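Local atomic coordinates of methyl-CpG-binding domain protein 1 (Homo sapiens, PDB entry 6D1T), a protein that binds DNA methylated at the cytosines of CpG dinucleotides through its methyl-CpG-binding domain and represses transcription from promoter CpG islands. Residues 37-42 / 52-57. Sequence-based numbering, arbitrary orientation.
Sequences YQSPTG and TRYLGP
Tyr54, in the last turn of helix 48-55, extends its ring to the turn between strands 33-38 and 44-45, where its hydroxyl meets the side chains of Ser39 and Thr41. In the alpha/beta fold of the methyl-CpG-binding domain a short helix packs beside an antiparallel sheet, and this contact illustrates how one long side chain can tie such a helix to a beta turn. Ser39 OG donates a hydrogen bond of 3.0 Å to Tyr54 OH. Thr41 OG1 is nearer still, 2.8 Å from the same OH and at the edge of the ring, yet the angle there is poor for a hydrogen bond. Ser39 CB also touches the ring obliquely, 3.7 Å from Tyr54 CZ. Around 100 Å² of surface is buried in all, and the backbones stay well apart, with Ser39 CA 9.2 Å from Tyr54 CA.

The reach across that gap comes from Tyr54, whose CG stands opposite the backbone N (chi1 -167°), directing the phenol away from the helix. On the other side, residues 39-42 form a type I beta turn, closed by the hydrogen bond from Gly42 N to Ser39 O. Ser39 OG sits between its own backbone N and carbonyl carbon (chi1 88°), where it meets both Tyr54 OH and the turn.

Asp43, just beyond the turn, is the stronger polar partner of Tyr54: its carboxylate OD2 is hydrogen-bonded to Tyr54 OH, probably as acceptor, which would leave the phenol oxygen to receive the bond from Ser39 OG. The backbone N of Asp43 bonds Ser39 OG. Outside the cluster, Trp17 packs against Ser39 and Pro40. The bound DNA comes within about 7 Å of the contact, measured between nearest atoms. Within the turn, Ser39 OG also receives a weak hydrogen bond from Thr41 N, 3.2 Å long and bent to 125° at the hydrogen.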
loop_
_atom_site.group_PDB
_atom_site.type_symbol
_atom_site.label_atom_id
_atom_site.label_comp_id
_atom_site.label_asym_id
_atom_site.label_seq_id
_atom_site.Cartn_x
_atom_site.Cartn_y
_atom_site.Cartn_z
ATOM N N TYR A 37 -1.917 1.632 2.161
ATOM C CA TYR A 37 -0.978 1.241 3.192
ATOM C C TYR A 37 -1.191 2.100 4.439
ATOM O O TYR A 37 -1.721 3.206 4.370
ATOM C CB TYR A 37 0.458 1.309 2.681
ATOM C CG TYR A 37 0.758 0.286 1.623
ATOM C CD1 TYR A 37 1.208 -0.970 1.958
ATOM C CD2 TYR A 37 0.550 0.563 0.281
ATOM C CE1 TYR A 37 1.476 -1.912 0.986
ATOM C CE2 TYR A 37 0.813 -0.375 -0.704
ATOM C CZ TYR A 37 1.249 -1.626 -0.340
ATOM O OH TYR A 37 1.488 -2.564 -1.279
ATOM N N GLN A 38 -0.767 1.526 5.576
ATOM C CA GLN A 38 -0.744 2.178 6.833
ATOM C C GLN A 38 0.613 1.890 7.504
ATOM O O GLN A 38 1.061 0.720 7.670
ATOM C CB GLN A 38 -1.917 1.744 7.699
ATOM C CG GLN A 38 -1.813 2.249 9.132
ATOM C CD GLN A 38 -3.036 1.882 9.947
ATOM O OE1 GLN A 38 -4.127 2.406 9.736
ATOM N NE2 GLN A 38 -2.864 0.960 10.882
ATOM N N SER A 39 1.234 2.994 7.900
ATOM C CA SER A 39 2.519 3.006 8.438
ATOM C C SER A 39 2.493 2.515 9.898
ATOM O O SER A 39 1.442 2.510 10.572
ATOM C CB SER A 39 3.096 4.389 8.352
ATOM O OG SER A 39 2.734 5.132 9.508
ATOM N N PRO A 40 3.661 2.159 10.415
ATOM C CA PRO A 40 3.732 1.711 11.805
ATOM C C PRO A 40 3.158 2.764 12.768
ATOM O O PRO A 40 2.537 2.404 13.767
ATOM C CB PRO A 40 5.223 1.426 12.098
ATOM C CG PRO A 40 5.967 1.672 10.788
ATOM C CD PRO A 40 4.932 1.977 9.715
ATOM N N THR A 41 3.319 4.047 12.426
ATOM C CA THR A 41 2.828 5.181 13.249
ATOM C C THR A 41 1.366 5.584 12.894
ATOM O O THR A 41 0.862 6.548 13.465
ATOM C CB THR A 41 3.810 6.359 13.119
ATOM O OG1 THR A 41 3.933 6.698 11.738
ATOM C CG2 THR A 41 5.188 6.040 13.655
ATOM N N GLY A 42 0.679 4.901 11.951
ATOM C CA GLY A 42 -0.782 5.187 11.651
ATOM C C GLY A 42 -1.032 6.062 10.412
ATOM O O GLY A 42 -2.187 6.349 10.083
ATOM N N THR A 52 7.390 6.481 -1.322
ATOM C CA THR A 52 8.811 6.810 -1.556
ATOM C C THR A 52 9.198 8.061 -0.741
ATOM O O THR A 52 10.298 8.115 -0.171
ATOM C CB THR A 52 9.101 6.985 -3.064
ATOM O OG1 THR A 52 9.395 5.699 -3.615
ATOM C CG2 THR A 52 10.255 7.919 -3.372
ATOM N N ARG A 53 8.308 9.061 -0.712
ATOM C CA ARG A 53 8.541 10.309 0.065
ATOM C C ARG A 53 8.582 9.961 1.559
ATOM O O ARG A 53 9.413 10.480 2.297
ATOM C CB ARG A 53 7.459 11.369 -0.226
ATOM C CG ARG A 53 7.683 12.720 0.461
ATOM C CD ARG A 53 6.664 13.801 0.103
ATOM N NE ARG A 53 7.245 15.129 -0.076
ATOM C CZ ARG A 53 6.607 16.150 -0.640
ATOM N NH1 ARG A 53 7.255 17.258 -0.956
ATOM N NH2 ARG A 53 5.320 16.050 -0.902
ATOM N N TYR A 54 7.694 9.079 1.996
ATOM C CA TYR A 54 7.574 8.772 3.426
ATOM C C TYR A 54 8.826 8.089 3.988
ATOM O O TYR A 54 9.242 8.404 5.083
ATOM C CB TYR A 54 6.404 7.831 3.679
ATOM C CG TYR A 54 6.001 7.688 5.125
ATOM C CD1 TYR A 54 5.101 8.571 5.694
ATOM C CD2 TYR A 54 6.462 6.640 5.904
ATOM C CE1 TYR A 54 4.677 8.429 7.005
ATOM C CE2 TYR A 54 6.049 6.480 7.215
ATOM C CZ TYR A 54 5.158 7.383 7.773
ATOM O OH TYR A 54 4.759 7.260 9.072
ATOM N N LEU A 55 9.398 7.138 3.270
ATOM C CA LEU A 55 10.346 6.195 3.910
ATOM C C LEU A 55 11.786 6.753 3.947
ATOM O O LEU A 55 12.636 6.233 4.669
ATOM C CB LEU A 55 10.271 4.858 3.172
ATOM C CG LEU A 55 9.046 4.026 3.526
ATOM C CD1 LEU A 55 8.872 2.876 2.560
ATOM C CD2 LEU A 55 9.149 3.513 4.951
ATOM N N GLY A 56 12.059 7.797 3.183
ATOM C CA GLY A 56 13.397 8.400 3.168
ATOM C C GLY A 56 14.279 7.762 2.109
ATOM O O GLY A 56 13.931 6.712 1.543
ATOM N N PRO A 57 15.422 8.383 1.827
ATOM C CA PRO A 57 16.309 7.885 0.777
ATOM C C PRO A 57 16.771 6.467 1.123
ATOM O O PRO A 57 16.934 5.644 0.234
ATOM C CB PRO A 57 17.485 8.873 0.722
ATOM C CG PRO A 57 16.935 10.114 1.384
ATOM C CD PRO A 57 15.984 9.584 2.441
#